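Side-chain contacts in choline dehydrogenase and related flavoproteins (PDB 3Q9T), which oxidises formate as a flavoenzyme of the glucose-methanol-choline oxidoreductase family, using an FAD found in its 8-formyl form at the catalytic site: residues F269-L274 against G513-S518; S278-T283 against H533-L538; L394-M399 against D469-G474. All coordinates share one frame; numbering follows the deposited sequence.

Contact 1. Residues F269-L274 against G513-S518; sequences FETPKL and GTARLS. With FAY ([(2R,3S,4R,5R)-5-(6-amino-9H-purin-9-yl)-3,4-dihydroxytetrahydrofuran-2-yl]methyl (2R,3S,4S)-5-(8-formyl-7-methyl-2,4-dioxo-3,4-dihydrobenzo[g]pteridin-10(2H)-yl)-2,3,4-trihydroxypentyl dihydrogen diphosphate), chain D; ACT (acetate ion), chain G.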
# COMPACT_ATOMS: atom_id res chain seq x y z
N PHE A 269 -13.09 11.35 -10.80
CA PHE A 269 -13.21 9.90 -10.62
C PHE A 269 -14.59 9.34 -11.01
O PHE A 269 -14.66 8.28 -11.62
CB PHE A 269 -12.86 9.49 -9.18
CG PHE A 269 -11.50 9.93 -8.72
CD1 PHE A 269 -11.34 10.54 -7.47
CD2 PHE A 269 -10.37 9.72 -9.50
CE1 PHE A 269 -10.09 10.96 -7.04
CE2 PHE A 269 -9.12 10.14 -9.09
CZ PHE A 269 -8.96 10.75 -7.85
N GLU A 270 -15.67 10.03 -10.65
CA GLU A 270 -17.02 9.46 -10.84
C GLU A 270 -17.62 9.81 -12.19
O GLU A 270 -18.48 9.08 -12.69
CB GLU A 270 -18.00 9.88 -9.74
CG GLU A 270 -17.66 9.37 -8.35
CD GLU A 270 -18.08 7.91 -8.10
OE1 GLU A 270 -18.98 7.38 -8.80
OE2 GLU A 270 -17.51 7.30 -7.19
N THR A 271 -17.19 10.93 -12.77
CA THR A 271 -17.65 11.25 -14.10
C THR A 271 -17.30 10.12 -15.11
O THR A 271 -18.19 9.60 -15.78
CB THR A 271 -17.10 12.60 -14.58
OG1 THR A 271 -17.90 13.65 -14.04
CG2 THR A 271 -17.12 12.66 -16.10
N PRO A 272 -16.01 9.75 -15.23
CA PRO A 272 -15.72 8.65 -16.17
C PRO A 272 -16.41 7.33 -15.82
O PRO A 272 -16.77 6.56 -16.71
CB PRO A 272 -14.20 8.48 -16.06
CG PRO A 272 -13.84 9.10 -14.72
CD PRO A 272 -14.78 10.27 -14.59
N LYS A 273 -16.58 7.07 -14.53
CA LYS A 273 -17.27 5.86 -14.10
C LYS A 273 -18.70 5.87 -14.65
O LYS A 273 -19.12 4.94 -15.33
CB LYS A 273 -17.25 5.75 -12.57
CG LYS A 273 -17.98 4.56 -12.02
CD LYS A 273 -17.99 4.61 -10.51
CE LYS A 273 -19.32 4.13 -9.98
NZ LYS A 273 -19.58 4.60 -8.59
N LEU A 274 -19.44 6.95 -14.40
CA LEU A 274 -20.84 6.99 -14.83
C LEU A 274 -20.96 6.97 -16.36
O LEU A 274 -21.90 6.37 -16.90
CB LEU A 274 -21.59 8.18 -14.23
CG LEU A 274 -23.12 8.16 -14.38
CD1 LEU A 274 -23.74 7.12 -13.46
CD2 LEU A 274 -23.76 9.54 -14.13
N GLY A 513 -8.33 15.07 -15.90
CA GLY A 513 -8.00 14.51 -17.20
C GLY A 513 -8.80 13.36 -17.76
O GLY A 513 -8.64 13.01 -18.94
N THR A 514 -9.67 12.77 -16.94
CA THR A 514 -10.31 11.51 -17.29
C THR A 514 -11.45 11.59 -18.30
O THR A 514 -12.05 10.58 -18.64
CB THR A 514 -10.84 10.83 -16.04
OG1 THR A 514 -11.65 11.77 -15.32
CG2 THR A 514 -9.67 10.37 -15.17
N ALA A 515 -11.78 12.79 -18.77
CA ALA A 515 -12.73 12.91 -19.87
C ALA A 515 -12.39 14.20 -20.61
O ALA A 515 -13.22 15.09 -20.73
CB ALA A 515 -14.16 12.91 -19.36
N ARG A 516 -11.18 14.25 -21.13
CA ARG A 516 -10.55 15.51 -21.46
C ARG A 516 -11.09 16.20 -22.70
O ARG A 516 -11.52 15.56 -23.66
CB ARG A 516 -9.04 15.32 -21.59
CG ARG A 516 -8.60 14.61 -22.86
CD ARG A 516 -7.11 14.30 -22.78
NE ARG A 516 -6.65 13.55 -23.93
CZ ARG A 516 -5.39 13.19 -24.12
NH1 ARG A 516 -4.46 13.50 -23.23
NH2 ARG A 516 -5.07 12.51 -25.21
N LEU A 517 -11.04 17.53 -22.64
CA LEU A 517 -11.40 18.30 -23.81
C LEU A 517 -10.47 17.91 -24.96
O LEU A 517 -9.29 17.59 -24.76
CB LEU A 517 -11.40 19.80 -23.51
CG LEU A 517 -10.15 20.62 -23.78
CD1 LEU A 517 -9.95 20.67 -25.26
CD2 LEU A 517 -10.33 22.02 -23.24
N SER A 518 -11.04 17.92 -26.16
CA SER A 518 -10.31 17.44 -27.34
C SER A 518 -10.98 17.85 -28.64
O SER A 518 -12.12 18.29 -28.65
CB SER A 518 -10.19 15.91 -27.28
OG SER A 518 -11.49 15.33 -27.35
P FAY D . -14.98 19.06 -9.41
N1 FAY D . -7.62 22.91 -5.15
C2 FAY D . -7.23 24.23 -4.89
O2 FAY D . -7.30 25.07 -5.78
N3 FAY D . -7.22 24.69 -3.60
C4 FAY D . -7.03 23.80 -2.58
O4 FAY D . -6.31 24.16 -1.62
N5 FAY D . -7.24 21.54 -1.81
C6 FAY D . -7.92 19.51 -0.85
C7 FAY D . -8.63 18.32 -0.89
C8 FAY D . -9.29 17.96 -2.06
O8 FAY D . -10.94 16.55 -2.95
C9 FAY D . -9.34 18.86 -3.14
PA FAY D . -16.16 17.75 -7.20
C1' FAY D . -9.24 20.55 -5.54
C10 FAY D . -7.69 22.00 -4.12
N10 FAY D . -8.44 20.83 -4.27
N1A FAY D . -23.97 10.11 -7.55
O1A FAY D . -15.68 16.62 -6.36
C1B FAY D . -20.89 14.26 -6.63
O1P FAY D . -16.20 19.89 -9.73
C2' FAY D . -10.61 21.26 -5.52
O2' FAY D . -11.17 21.05 -4.27
C2A FAY D . -24.36 11.37 -7.14
O2A FAY D . -16.01 19.10 -6.55
C2B FAY D . -19.90 14.43 -5.49
O2B FAY D . -20.47 14.20 -4.22
O2P FAY D . -14.29 18.58 -10.68
C3' FAY D . -11.70 20.99 -6.61
O3' FAY D . -13.05 20.92 -6.13
N3A FAY D . -23.41 12.36 -6.93
C3B FAY D . -19.50 15.88 -5.66
O3B FAY D . -20.48 16.69 -5.05
O3P FAY D . -15.42 17.73 -8.61
C4' FAY D . -11.48 19.78 -7.48
O4' FAY D . -10.13 19.88 -7.94
C4A FAY D . -22.10 12.09 -7.15
C4B FAY D . -19.62 16.11 -7.15
O4B FAY D . -20.35 15.02 -7.68
C4X FAY D . -7.26 22.44 -2.85
C5' FAY D . -12.49 19.74 -8.65
O5' FAY D . -13.91 19.81 -8.42
C5A FAY D . -21.69 10.83 -7.58
C5B FAY D . -18.25 16.22 -7.80
O5B FAY D . -17.74 17.50 -7.51
C5X FAY D . -7.80 20.30 -1.99
C6A FAY D . -22.64 9.82 -7.78
N6A FAY D . -22.24 8.58 -8.09
N7A FAY D . -20.35 10.85 -7.72
C7M FAY D . -8.49 17.37 0.28
C8A FAY D . -19.89 12.08 -7.41
C8M FAY D . -10.33 16.91 -1.97
C9A FAY D . -8.56 20.01 -3.14
N9A FAY D . -20.96 12.85 -7.05
C ACT G . -18.91 5.04 -5.18
O ACT G . -17.99 5.48 -5.90
OXT ACT G . -20.05 5.10 -5.70
CH3 ACT G . -18.67 4.46 -3.81
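Pro-272 lies with its ring against the side chain of Thr-514, joining helix 267-277 of the Rossmann-type FAD domain to the loop that runs on toward strand 538-540. The two side chains cross obliquely: the hydroxyl OG1 of Thr-514 stands 3.5 Å from Pro-272 CG and equally close to its CD, while Thr-514 CB follows at 3.7 Å from Pro-272 CG. OG1 reaches the ring because it is wedged between the backbone N and the carbonyl carbon of its own residue (chi1 52°). From there it also donates a hydrogen bond to Val-268 O. That carbonyl is the one a helix would normally pair with the N of residue 272, but proline has no N-H to give, and the helix kinks here; the threonine hydroxyl from the loop supplies a substitute donor. One residue back, the methyl CG2 of Thr-271 approaches Ala-515 CB loosely, at 4.4 Å, while Thr-271 OG1 is hydrogen-bonded to Asp-542 OD2 and to the backbone N of Gln-266. Val-433 of strand 431-434 also packs on both Pro-272 and Thr-514.

Away from the loop, the same helix serves the cofactor. Glu-270 bends at chi2 (-81°) and lays its aliphatic part beside the adenine, CG being 3.1 Å from N7A of the flavin nucleotide. Tyr-67 OH bonds to OE2 of this glutamate. Its other oxygen, OE1, takes a salt bridge on the syn lone pair from Lys-273 NZ, 2.9 Å away.

Contact 2. Residues S278-T283 against H533-L538; sequences SGIGPT and HGIKKL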
# COMPACT_ATOMS: atom_id res chain seq x y z
N SER A 278 -22.89 3.96 -18.47
CA SER A 278 -23.95 4.43 -19.35
C SER A 278 -23.68 4.02 -20.79
O SER A 278 -24.41 4.41 -21.69
CB SER A 278 -24.08 5.94 -19.25
OG SER A 278 -24.41 6.33 -17.94
N GLY A 279 -22.62 3.25 -21.00
CA GLY A 279 -22.29 2.76 -22.32
C GLY A 279 -21.32 3.61 -23.12
O GLY A 279 -21.20 3.45 -24.33
N ILE A 280 -20.62 4.52 -22.45
CA ILE A 280 -19.68 5.38 -23.16
C ILE A 280 -18.29 5.22 -22.57
O ILE A 280 -18.04 5.68 -21.46
CB ILE A 280 -20.08 6.87 -23.06
CG1 ILE A 280 -21.52 7.08 -23.54
CG2 ILE A 280 -19.10 7.72 -23.87
CD1 ILE A 280 -22.18 8.28 -22.93
N GLY A 281 -17.40 4.59 -23.31
CA GLY A 281 -16.05 4.35 -22.84
C GLY A 281 -15.35 3.33 -23.71
O GLY A 281 -15.81 3.03 -24.82
N PRO A 282 -14.22 2.80 -23.24
CA PRO A 282 -13.44 1.85 -24.05
C PRO A 282 -14.20 0.54 -24.14
O PRO A 282 -14.50 -0.06 -23.09
CB PRO A 282 -12.13 1.67 -23.25
CG PRO A 282 -12.13 2.78 -22.22
CD PRO A 282 -13.58 3.10 -21.95
N THR A 283 -14.47 0.08 -25.36
CA THR A 283 -15.43 -0.99 -25.58
C THR A 283 -15.02 -2.29 -24.89
O THR A 283 -15.85 -2.99 -24.32
CB THR A 283 -15.70 -1.20 -27.10
OG1 THR A 283 -16.82 -2.09 -27.27
CG2 THR A 283 -14.47 -1.76 -27.80
N HIS A 533 -18.16 13.57 -27.23
CA HIS A 533 -18.05 13.06 -28.60
C HIS A 533 -19.00 11.87 -28.76
O HIS A 533 -18.96 10.91 -27.98
CB HIS A 533 -16.63 12.59 -28.93
CG HIS A 533 -15.59 13.68 -28.90
ND1 HIS A 533 -15.59 14.73 -29.79
CD2 HIS A 533 -14.50 13.84 -28.13
CE1 HIS A 533 -14.56 15.52 -29.54
NE2 HIS A 533 -13.88 15.00 -28.54
N GLY A 534 -19.87 11.94 -29.77
CA GLY A 534 -20.76 10.84 -30.06
C GLY A 534 -22.15 10.97 -29.48
O GLY A 534 -23.04 10.21 -29.84
N ILE A 535 -22.35 11.93 -28.59
CA ILE A 535 -23.63 12.05 -27.89
C ILE A 535 -24.17 13.48 -27.95
O ILE A 535 -23.43 14.43 -27.76
CB ILE A 535 -23.51 11.60 -26.43
CG1 ILE A 535 -23.03 10.15 -26.35
CG2 ILE A 535 -24.86 11.70 -25.72
CD1 ILE A 535 -24.09 9.12 -26.68
N LYS A 536 -25.46 13.63 -28.21
CA LYS A 536 -26.07 14.96 -28.18
C LYS A 536 -26.70 15.23 -26.81
O LYS A 536 -27.10 14.30 -26.11
CB LYS A 536 -27.14 15.08 -29.26
CG LYS A 536 -26.69 14.73 -30.67
CD LYS A 536 -27.92 14.69 -31.58
CE LYS A 536 -27.65 14.04 -32.92
NZ LYS A 536 -28.92 13.85 -33.69
N LYS A 537 -26.79 16.50 -26.46
CA LYS A 537 -27.43 16.95 -25.22
C LYS A 537 -26.70 16.50 -23.94
O LYS A 537 -27.31 16.42 -22.87
CB LYS A 537 -28.90 16.49 -25.17
CG LYS A 537 -29.78 17.06 -26.28
CD LYS A 537 -31.26 16.77 -25.98
CE LYS A 537 -32.22 17.60 -26.83
NZ LYS A 537 -32.35 17.08 -28.22
N LEU A 538 -25.41 16.21 -24.05
CA LEU A 538 -24.61 15.76 -22.91
C LEU A 538 -23.28 16.49 -22.87
O LEU A 538 -22.50 16.40 -23.82
CB LEU A 538 -24.33 14.25 -22.98
CG LEU A 538 -23.50 13.69 -21.81
CD1 LEU A 538 -24.13 14.08 -20.47
CD2 LEU A 538 -23.30 12.17 -21.90
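A small, wholly apolar contact, buried and without a hydrogen bond across it, brings Ile-280 against Ile-535 and Leu-538 at the outer edge of the Rossmann-type FAD domain. Strand 538-540, which begins with Leu-538, is an outermost strand of the five-stranded parallel sheet, next to strand 261-264. That neighbour runs into helix 267-277, and Ile-280 follows shortly after, with two residues between it and the helix end, so the contact closes the end of the helix onto the approach to the edge strand. Gly-279 makes the turn between them: it ends the helix in a Schellman motif, with a positive phi of 93°, and releases the chain into strand 280-281, which pairs in parallel with strand 295-296.

Ile-280 meets both partners through one atom, its terminal methyl CD1. The CG1 branch lies anti to the carbonyl carbon (chi1 -54°) and then runs on extended, which carries CD1 across to segment 533-538. There it meets Ile-535 and Leu-538 tip to tip. Ile-535 turns at chi2 (-76°), and its methylene CG1 comes nearest, 4.0 Å from Ile-280 CD1. The methyl Ile-535 CD1 stays slightly farther from Ile-280 CD1, at 4.3 Å.

Further side chains pack on the three. Leu-275 of helix 267-277 touches both Ile-280 and Leu-538, while Cys-241 of strand 240-248 is shared by Ile-535 and Leu-538. The flavin nucleotide is distant, about 13 Å from the Leu-538 side chain, and this is structural packing. Of the two methyls of Leu-538, CD2 makes the contact, 4.2 Å from Ile-280 CD1, whereas Leu-538 CD1 stands 6.6 Å from Ile-280 CD1.

Contact 3. Residues L394-M399 against D469-G474; sequences LDFVCM and DLLFKG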
# COMPACT_ATOMS: atom_id res chain seq x y z
N LEU A 394 5.42 25.27 -3.36
CA LEU A 394 5.83 24.99 -2.00
C LEU A 394 4.87 25.66 -1.02
O LEU A 394 4.87 26.89 -0.86
CB LEU A 394 7.25 25.48 -1.76
CG LEU A 394 8.25 24.86 -2.73
CD1 LEU A 394 9.67 25.44 -2.51
CD2 LEU A 394 8.21 23.34 -2.57
N ASP A 395 4.05 24.84 -0.37
CA ASP A 395 3.11 25.33 0.62
C ASP A 395 3.70 25.24 1.99
O ASP A 395 4.08 24.15 2.45
CB ASP A 395 1.80 24.54 0.56
CG ASP A 395 1.19 24.54 -0.82
OD1 ASP A 395 1.10 25.65 -1.43
OD2 ASP A 395 0.85 23.44 -1.31
N PHE A 396 3.77 26.38 2.67
CA PHE A 396 4.30 26.43 4.01
C PHE A 396 3.18 26.51 5.03
O PHE A 396 2.80 27.59 5.45
CB PHE A 396 5.25 27.61 4.13
CG PHE A 396 6.37 27.55 3.13
CD1 PHE A 396 7.49 26.77 3.38
CD2 PHE A 396 6.29 28.24 1.94
CE1 PHE A 396 8.52 26.69 2.46
CE2 PHE A 396 7.32 28.17 1.01
CZ PHE A 396 8.43 27.39 1.27
N VAL A 397 2.66 25.35 5.42
CA VAL A 397 1.53 25.28 6.34
C VAL A 397 2.08 25.48 7.74
O VAL A 397 3.01 24.79 8.15
CB VAL A 397 0.81 23.92 6.24
CG1 VAL A 397 -0.38 23.88 7.16
CG2 VAL A 397 0.39 23.66 4.81
N CYS A 398 1.53 26.44 8.47
CA CYS A 398 2.11 26.83 9.76
C CYS A 398 1.57 26.05 10.94
O CYS A 398 1.23 26.63 11.97
CB CYS A 398 1.96 28.35 10.01
SG CYS A 398 0.29 28.96 9.93
N MET A 399 1.49 24.73 10.78
CA MET A 399 1.27 23.82 11.91
C MET A 399 1.39 22.39 11.41
O MET A 399 1.47 22.16 10.20
CB MET A 399 -0.09 24.08 12.60
CG MET A 399 -1.28 23.35 12.02
SD MET A 399 -2.81 23.54 12.98
CE MET A 399 -2.18 23.69 14.61
N ASP A 469 17.42 23.56 2.18
CA ASP A 469 18.36 24.68 2.08
C ASP A 469 17.72 25.97 2.56
O ASP A 469 18.30 26.72 3.35
CB ASP A 469 18.82 24.87 0.64
CG ASP A 469 19.74 23.77 0.19
OD1 ASP A 469 20.21 23.01 1.06
OD2 ASP A 469 20.00 23.67 -1.02
N LEU A 470 16.52 26.23 2.07
CA LEU A 470 15.80 27.47 2.35
C LEU A 470 15.56 27.62 3.85
O LEU A 470 15.73 28.69 4.43
CB LEU A 470 14.47 27.43 1.60
CG LEU A 470 13.42 28.54 1.47
CD1 LEU A 470 12.14 28.12 2.17
CD2 LEU A 470 13.88 29.94 1.89
N LEU A 471 15.19 26.52 4.48
CA LEU A 471 14.67 26.59 5.82
C LEU A 471 15.78 26.37 6.85
O LEU A 471 15.72 26.95 7.95
CB LEU A 471 13.53 25.58 6.01
CG LEU A 471 12.24 25.82 5.20
CD1 LEU A 471 11.34 24.58 5.23
CD2 LEU A 471 11.47 27.05 5.68
N PHE A 472 16.77 25.56 6.50
CA PHE A 472 17.91 25.29 7.39
C PHE A 472 19.08 26.25 7.21
O PHE A 472 19.96 26.31 8.06
CB PHE A 472 18.42 23.84 7.25
CG PHE A 472 17.61 22.85 8.03
CD1 PHE A 472 18.03 22.43 9.28
CD2 PHE A 472 16.42 22.35 7.52
CE1 PHE A 472 17.28 21.53 10.00
CE2 PHE A 472 15.68 21.45 8.24
CZ PHE A 472 16.11 21.04 9.48
N LYS A 473 19.09 26.99 6.11
CA LYS A 473 20.22 27.87 5.83
C LYS A 473 19.74 29.29 5.58
O LYS A 473 20.53 30.22 5.62
CB LYS A 473 20.99 27.41 4.58
CG LYS A 473 21.57 26.02 4.63
CD LYS A 473 22.27 25.73 3.31
CE LYS A 473 22.73 24.30 3.22
NZ LYS A 473 23.07 23.93 1.81
N GLY A 474 18.45 29.46 5.29
CA GLY A 474 17.94 30.77 4.95
C GLY A 474 18.00 31.73 6.12
O GLY A 474 17.76 31.35 7.26
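Phe-396 leaves its strand toward the last turns of helix 454-473, where its ring meets Leu-470 and Leu-471. CB touches neither leucine; it sets the direction, with CG anti to the carbonyl carbon (chi1 -57°), so that the ring extends across the gap between two backbones whose nearest CA atoms, those of Phe-396 and Leu-471, are 10.5 Å apart. Along one side of the ring CD1 comes to 4.6 Å from Leu-471 CD2, and the next atom, CE1, to 4.4 Å from the same methyl. CE1 also lies 3.9 Å from Leu-470 CD1. At the tip, CZ meets that methyl at the same 3.9 Å, so Leu-470 CD1 is about equally far from CE1 and CZ of Phe-396, coming in obliquely from the opposite direction. On the other side, CE2 is already 5.0 Å from Leu-470 CD1.

This is helix-on-sheet packing against the large mixed sheet of the enzyme, where strand 392-397 lies antiparallel between strands 353-358 and 415-423. Leu-471 also rests on Leu-417 and Val-419 of strand 415-423, and Leu-173 of helix 167-179 touches both Phe-396 and Leu-470, adding a second helix to the apolar cluster.

Leu-470 reaches the ring with CG anti to its backbone N (chi1 -174°). On its far side the helix carries polar groups: Lys-473 NZ forms a salt bridge with Asp-469 OD1 at 3.1 Å, arriving from above the carboxylate plane, 69° out of it, while Asp-469 OD2 is hydrogen-bonded to Tyr-364 OH.

How the contacts relate
Contacts 1 and 2 are neighbours in the FAD domain, their centres 11 Å apart. Helix 267-277 and strand 280-281 follow each other, and both meet the chain leading into strand 538-540, contact 2 including its first residue; Ser-518 OG and His-533 NE2 link the two contacts by a probable hydrogen bond of 2.7 Å. Contact 3 lies across the chain's centre at the large mixed sheet, its centre 36 Å from contact 1 and 47 Å from contact 2. Along the chain the order is 269-274, 278-283, 394-399, 469-474, 513-518, 533-538. Some strands of its sheet come earlier, but contact 3 itself falls between the halves of contacts 1 and 2, which join distant parts of the nucleotide-binding fold.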